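Local coordinates for protein TRUD (Uncultured prochloron, PDB 4BS9) that probably converts cysteine residues of cyanobactin precursor peptides into heterocycles in an ATP-dependent reaction, and carries a bound zinc ion, at residues C209-A214 with P316-C321; S436-G441 with Y520-F525. One frame throughout, in Å; residues are numbered along the deposited sequence.

Interaction 1 (C209-A214 with P316-C321); sequences CWHCLA and PQCPTC. With ZN (zinc ion), chain B.
SG sits between the backbone N and the carbonyl carbon in both Cys209 (chi1 79°) and Cys321 (chi1 83°), which turns these two sulfurs onto one zinc ion that the sulfurs of Cys212 and Cys318 also bind. This is a Cys4 site built from two CxxC pairs, one at the start of helix 210-217, with Cys209 as N-cap, the other in the loop after strand 306-311. Each SG lies 2.4 Å from the zinc. Within each pair a backbone N-H is directed at a sulfur: Cys209 N to Cys212 SG, and Cys321 N to Cys318 SG at 3.4 Å. These bonds would probably temper the negative charge that four thiolates leave on the cluster.

His211 is not a ligand but joins the two segments beside the metal. Its ND1 hydrogen-bonds Thr320 OG1 at 2.9 Å, with the hydroxyl at the ring edge near its plane. CE1 meets the Pro319 ring at CG (3.8 Å), the two side chains crossing at about a right angle, and Cys318 SG stands obliquely 4.6 Å from the imidazole centroid. An alanine here would probably leave Thr320 OG1 without its imidazole mate and open a gap beside Pro319 CG. Asn176 of helix 172-182 touches both Cys209 and Thr320 and accepts a hydrogen bond from Trp210 N. With the zinc tying loop to helix, the site is consistent with a structural role. Across the two segments, Cys209 SG is 3.8 Å from Cys318 SG, and Cys212 SG lies equally far from Cys321 SG.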
loop_
_atom_site.group_PDB
_atom_site.type_symbol
_atom_site.label_atom_id
_atom_site.label_comp_id
_atom_site.label_asym_id
_atom_site.label_seq_id
_atom_site.Cartn_x
_atom_site.Cartn_y
_atom_site.Cartn_z
ATOM N N CYS A 209 -14.323 -3.685 25.628
ATOM C CA CYS A 209 -13.666 -3.943 26.902
ATOM C C CYS A 209 -12.388 -4.731 26.595
ATOM O O CYS A 209 -12.126 -5.072 25.437
ATOM C CB CYS A 209 -14.609 -4.669 27.856
ATOM S SG CYS A 209 -14.724 -6.408 27.508
ATOM N N TRP A 210 -11.600 -5.012 27.625
ATOM C CA TRP A 210 -10.388 -5.812 27.462
ATOM C C TRP A 210 -10.667 -7.215 26.947
ATOM O O TRP A 210 -9.877 -7.775 26.176
ATOM C CB TRP A 210 -9.653 -5.936 28.782
ATOM C CG TRP A 210 -8.610 -6.980 28.746
ATOM C CD1 TRP A 210 -7.332 -6.843 28.301
ATOM C CD2 TRP A 210 -8.756 -8.339 29.157
ATOM N NE1 TRP A 210 -6.669 -8.031 28.417
ATOM C CE2 TRP A 210 -7.524 -8.968 28.942
ATOM C CE3 TRP A 210 -9.814 -9.088 29.683
ATOM C CZ2 TRP A 210 -7.316 -10.305 29.242
ATOM C CZ3 TRP A 210 -9.609 -10.411 29.976
ATOM C CH2 TRP A 210 -8.374 -11.008 29.757
ATOM N N HIS A 211 -11.769 -7.793 27.413
ATOM C CA HIS A 211 -12.272 -9.072 26.897
ATOM C C HIS A 211 -12.658 -9.045 25.399
ATOM O O HIS A 211 -12.584 -10.080 24.706
ATOM C CB HIS A 211 -13.434 -9.573 27.760
ATOM C CG HIS A 211 -13.814 -10.986 27.487
ATOM N ND1 HIS A 211 -14.970 -11.547 27.978
ATOM C CD2 HIS A 211 -13.221 -11.942 26.725
ATOM C CE1 HIS A 211 -15.069 -12.792 27.538
ATOM N NE2 HIS A 211 -14.015 -13.056 26.784
ATOM N N CYS A 212 -13.039 -7.882 24.878
ATOM C CA CYS A 212 -13.247 -7.772 23.426
ATOM C C CYS A 212 -11.934 -8.043 22.713
ATOM O O CYS A 212 -11.860 -8.791 21.723
ATOM C CB CYS A 212 -13.800 -6.395 23.048
ATOM S SG CYS A 212 -15.488 -6.121 23.641
ATOM N N LEU A 213 -10.893 -7.428 23.262
ATOM C CA LEU A 213 -9.532 -7.576 22.776
ATOM C C LEU A 213 -9.057 -9.023 22.960
ATOM O O LEU A 213 -8.605 -9.668 22.022
ATOM C CB LEU A 213 -8.623 -6.597 23.523
ATOM C CG LEU A 213 -7.125 -6.830 23.362
ATOM C CD1 LEU A 213 -6.650 -6.311 22.013
ATOM C CD2 LEU A 213 -6.361 -6.163 24.485
ATOM N N ALA A 214 -9.205 -9.536 24.170
ATOM C CA ALA A 214 -8.656 -10.832 24.515
ATOM C C ALA A 214 -9.207 -12.020 23.720
ATOM O O ALA A 214 -8.424 -12.888 23.378
ATOM C CB ALA A 214 -8.814 -11.082 26.006
ATOM N N PRO A 316 -20.431 -6.980 19.894
ATOM C CA PRO A 316 -21.799 -6.961 20.409
ATOM C C PRO A 316 -22.118 -8.097 21.362
ATOM O O PRO A 316 -22.877 -7.898 22.309
ATOM C CB PRO A 316 -22.648 -7.060 19.152
ATOM C CG PRO A 316 -21.825 -6.397 18.102
ATOM C CD PRO A 316 -20.389 -6.689 18.445
ATOM N N GLN A 317 -21.538 -9.265 21.143
ATOM C CA GLN A 317 -21.888 -10.449 21.935
ATOM C C GLN A 317 -20.878 -10.738 23.048
ATOM O O GLN A 317 -20.791 -11.857 23.565
ATOM C CB GLN A 317 -22.014 -11.667 21.016
ATOM C CG GLN A 317 -20.691 -12.156 20.461
ATOM C CD GLN A 317 -20.278 -11.449 19.195
ATOM O OE1 GLN A 317 -20.220 -10.215 19.136
ATOM N NE2 GLN A 317 -19.979 -12.238 18.160
ATOM N N CYS A 318 -20.098 -9.735 23.393
ATOM C CA CYS A 318 -19.060 -9.927 24.346
ATOM C C CYS A 318 -19.693 -10.385 25.629
ATOM O O CYS A 318 -20.541 -9.686 26.169
ATOM C CB CYS A 318 -18.325 -8.624 24.588
ATOM S SG CYS A 318 -17.177 -8.827 25.932
ATOM N N PRO A 319 -19.308 -11.564 26.124
ATOM C CA PRO A 319 -19.860 -12.038 27.401
ATOM C C PRO A 319 -19.692 -11.044 28.558
ATOM O O PRO A 319 -20.568 -10.937 29.390
ATOM C CB PRO A 319 -19.060 -13.309 27.690
ATOM C CG PRO A 319 -18.515 -13.742 26.378
ATOM C CD PRO A 319 -18.338 -12.507 25.550
ATOM N N THR A 320 -18.583 -10.326 28.605
ATOM C CA THR A 320 -18.355 -9.371 29.684
ATOM C C THR A 320 -19.128 -8.049 29.509
ATOM O O THR A 320 -19.847 -7.644 30.417
ATOM C CB THR A 320 -16.850 -9.088 29.877
ATOM O OG1 THR A 320 -16.188 -10.297 30.243
ATOM C CG2 THR A 320 -16.629 -8.093 30.970
ATOM N N CYS A 321 -18.981 -7.372 28.371
ATOM C CA CYS A 321 -19.596 -6.053 28.208
ATOM C C CYS A 321 -20.735 -5.993 27.178
ATOM O O CYS A 321 -21.195 -4.914 26.843
ATOM C CB CYS A 321 -18.525 -5.026 27.865
ATOM S SG CYS A 321 -18.108 -4.977 26.115
HETATM ZN ZN ZN B . -16.360 -6.594 25.812
#

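Interaction 2 (S436-G441 with Y520-F525)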
loop_
_atom_site.group_PDB
_atom_site.type_symbol
_atom_site.label_atom_id
_atom_site.label_comp_id
_atom_site.label_asym_id
_atom_site.label_seq_id
_atom_site.Cartn_x
_atom_site.Cartn_y
_atom_site.Cartn_z
ATOM N N SER A 436 -15.503 -17.697 11.334
ATOM C CA SER A 436 -16.867 -17.659 11.850
ATOM C C SER A 436 -17.323 -19.051 12.303
ATOM O O SER A 436 -18.038 -19.186 13.300
ATOM C CB SER A 436 -17.813 -17.081 10.801
ATOM O OG SER A 436 -17.319 -15.846 10.291
ATOM N N GLY A 437 -16.874 -20.089 11.591
ATOM C CA GLY A 437 -17.231 -21.484 11.914
ATOM C C GLY A 437 -16.666 -21.989 13.225
ATOM O O GLY A 437 -17.219 -22.904 13.836
ATOM N N ILE A 438 -15.576 -21.384 13.670
ATOM C CA ILE A 438 -14.928 -21.834 14.881
ATOM C C ILE A 438 -15.808 -21.603 16.099
ATOM O O ILE A 438 -16.313 -20.501 16.318
ATOM C CB ILE A 438 -13.589 -21.125 15.110
ATOM C CG1 ILE A 438 -12.693 -21.332 13.894
ATOM C CG2 ILE A 438 -12.924 -21.660 16.371
ATOM C CD1 ILE A 438 -11.337 -20.713 14.037
ATOM N N PHE A 439 -15.947 -22.664 16.883
ATOM C CA PHE A 439 -16.841 -22.724 18.034
ATOM C C PHE A 439 -16.304 -21.819 19.118
ATOM O O PHE A 439 -15.212 -22.016 19.616
ATOM C CB PHE A 439 -16.895 -24.172 18.529
ATOM C CG PHE A 439 -17.794 -24.406 19.707
ATOM C CD1 PHE A 439 -19.168 -24.425 19.558
ATOM C CD2 PHE A 439 -17.263 -24.702 20.947
ATOM C CE1 PHE A 439 -20.000 -24.689 20.638
ATOM C CE2 PHE A 439 -18.084 -24.955 22.031
ATOM C CZ PHE A 439 -19.453 -24.949 21.877
ATOM N N GLN A 440 -17.062 -20.802 19.459
ATOM C CA GLN A 440 -16.645 -19.894 20.485
ATOM C C GLN A 440 -17.152 -20.321 21.851
ATOM O O GLN A 440 -16.473 -20.105 22.832
ATOM C CB GLN A 440 -17.096 -18.468 20.158
ATOM C CG GLN A 440 -16.340 -17.852 18.983
ATOM C CD GLN A 440 -16.670 -16.389 18.745
ATOM O OE1 GLN A 440 -17.385 -15.741 19.532
ATOM N NE2 GLN A 440 -16.167 -15.857 17.642
ATOM N N GLY A 441 -18.325 -20.929 21.933
ATOM C CA GLY A 441 -18.975 -21.115 23.231
ATOM C C GLY A 441 -20.381 -20.527 23.345
ATOM O O GLY A 441 -21.181 -21.060 24.108
ATOM N N TYR A 520 -19.900 -26.850 13.985
ATOM C CA TYR A 520 -18.836 -25.849 14.208
ATOM C C TYR A 520 -17.459 -26.492 14.248
ATOM O O TYR A 520 -17.305 -27.613 14.745
ATOM C CB TYR A 520 -19.090 -25.069 15.514
ATOM C CG TYR A 520 -20.408 -24.313 15.513
ATOM C CD1 TYR A 520 -20.534 -23.094 14.862
ATOM C CD2 TYR A 520 -21.530 -24.833 16.140
ATOM C CE1 TYR A 520 -21.743 -22.413 14.837
ATOM C CE2 TYR A 520 -22.741 -24.159 16.130
ATOM C CZ TYR A 520 -22.847 -22.949 15.476
ATOM O OH TYR A 520 -24.048 -22.275 15.466
ATOM N N TYR A 521 -16.455 -25.789 13.716
ATOM C CA TYR A 521 -15.065 -26.270 13.788
ATOM C C TYR A 521 -14.599 -26.197 15.252
ATOM O O TYR A 521 -15.043 -25.345 16.014
ATOM C CB TYR A 521 -14.104 -25.463 12.903
ATOM C CG TYR A 521 -14.509 -25.249 11.460
ATOM C CD1 TYR A 521 -14.490 -26.287 10.532
ATOM C CD2 TYR A 521 -14.865 -23.995 11.009
ATOM C CE1 TYR A 521 -14.842 -26.086 9.196
ATOM C CE2 TYR A 521 -15.231 -23.780 9.694
ATOM C CZ TYR A 521 -15.211 -24.826 8.779
ATOM O OH TYR A 521 -15.563 -24.577 7.460
ATOM N N ARG A 522 -13.725 -27.118 15.625
ATOM C CA ARG A 522 -13.117 -27.180 16.953
ATOM C C ARG A 522 -14.104 -27.299 18.109
ATOM O O ARG A 522 -13.898 -26.695 19.158
ATOM C CB ARG A 522 -12.199 -25.983 17.177
ATOM C CG ARG A 522 -11.160 -25.764 16.090
ATOM C CD ARG A 522 -10.058 -24.793 16.532
ATOM N NE ARG A 522 -9.568 -23.971 15.414
ATOM C CZ ARG A 522 -8.656 -22.996 15.497
ATOM N NH1 ARG A 522 -8.082 -22.687 16.652
ATOM N NH2 ARG A 522 -8.312 -22.329 14.403
ATOM N N TYR A 523 -15.169 -28.079 17.937
ATOM C CA TYR A 523 -16.078 -28.337 19.057
ATOM C C TYR A 523 -15.324 -29.228 20.046
ATOM O O TYR A 523 -14.739 -30.211 19.643
ATOM C CB TYR A 523 -17.365 -29.021 18.579
ATOM C CG TYR A 523 -18.273 -29.395 19.723
ATOM C CD1 TYR A 523 -19.169 -28.481 20.269
ATOM C CD2 TYR A 523 -18.200 -30.654 20.301
ATOM C CE1 TYR A 523 -19.977 -28.826 21.342
ATOM C CE2 TYR A 523 -18.999 -30.995 21.372
ATOM C CZ TYR A 523 -19.879 -30.081 21.880
ATOM O OH TYR A 523 -20.658 -30.458 22.924
ATOM N N PRO A 524 -15.316 -28.888 21.341
ATOM C CA PRO A 524 -14.492 -29.680 22.269
ATOM C C PRO A 524 -15.149 -30.985 22.674
ATOM O O PRO A 524 -16.110 -30.974 23.432
ATOM C CB PRO A 524 -14.363 -28.761 23.492
ATOM C CG PRO A 524 -15.607 -27.952 23.474
ATOM C CD PRO A 524 -15.979 -27.763 22.021
ATOM N N PHE A 525 -14.632 -32.101 22.197
ATOM C CA PHE A 525 -15.218 -33.388 22.547
ATOM C C PHE A 525 -14.635 -33.897 23.843
ATOM O O PHE A 525 -13.598 -33.404 24.276
ATOM C CB PHE A 525 -14.906 -34.419 21.485
ATOM C CG PHE A 525 -15.516 -34.125 20.175
ATOM C CD1 PHE A 525 -14.871 -33.279 19.272
ATOM C CD2 PHE A 525 -16.724 -34.697 19.823
ATOM C CE1 PHE A 525 -15.418 -33.009 18.031
ATOM C CE2 PHE A 525 -17.281 -34.435 18.581
ATOM C CZ PHE A 525 -16.622 -33.597 17.679
#
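Phe439 lays the centre of one ring face against CD1 of Tyr523, an edge-to-face pair with centroids 5.1 Å apart and planes at 64°. In both residues CG is anti to the backbone N (chi1 -179° in Phe439, 176° in Tyr523), and the two side chains run side by side, pointing the same way. Pro524 crosses Phe439 at about a right angle, its CD 3.5 Å from Phe439 CD2, while Gly441 N stands over the centre of the opposite face.

Next to these rings the backbones form a single beta bridge between Ile438 and Tyr521: Tyr521 N donates to Gly437 O, and Phe439 N to Tyr521 O, each at 3.0 Å. The bridge ties the residues that follow helix 425-437 to the loop after helix 516-519, within the YcaO family region. Gly437 O also lies at the Tyr520 ring edge, in its plane, and Tyr521 CD2 packs on Gly437 C. Ile438 CD1 rests over one face of the Arg522 guanidinium, 3.4 Å from NH2. Tyr523 OH hydrogen-bonds Asp499. Mostly apolar packing flanks two backbone bonds, which suggests a joint held by ring fit and main-chain pairing, with no salt bridge between its segments.

Interaction 1 closes along the chain before interaction 2 opens, yet in space they are neighbours: their centres are 18 Å apart and their nearest atoms about 5 Å, without touching. Side chains of the segments reach across to flanking loop residues. Gln317, in the zinc loop, packs on Asp442, just past residues 436-441, and Gln440 OE1 makes a weak hydrogen bond with Arg315, just before residues 316-321. Both contacts also meet the loop after strand 723-726: Ser436 O bonds Arg729, and Gln317 NE2 bonds Asp731. The zinc belongs to interaction 1 alone; interaction 2 is structural packing in the YcaO region, away from the metal.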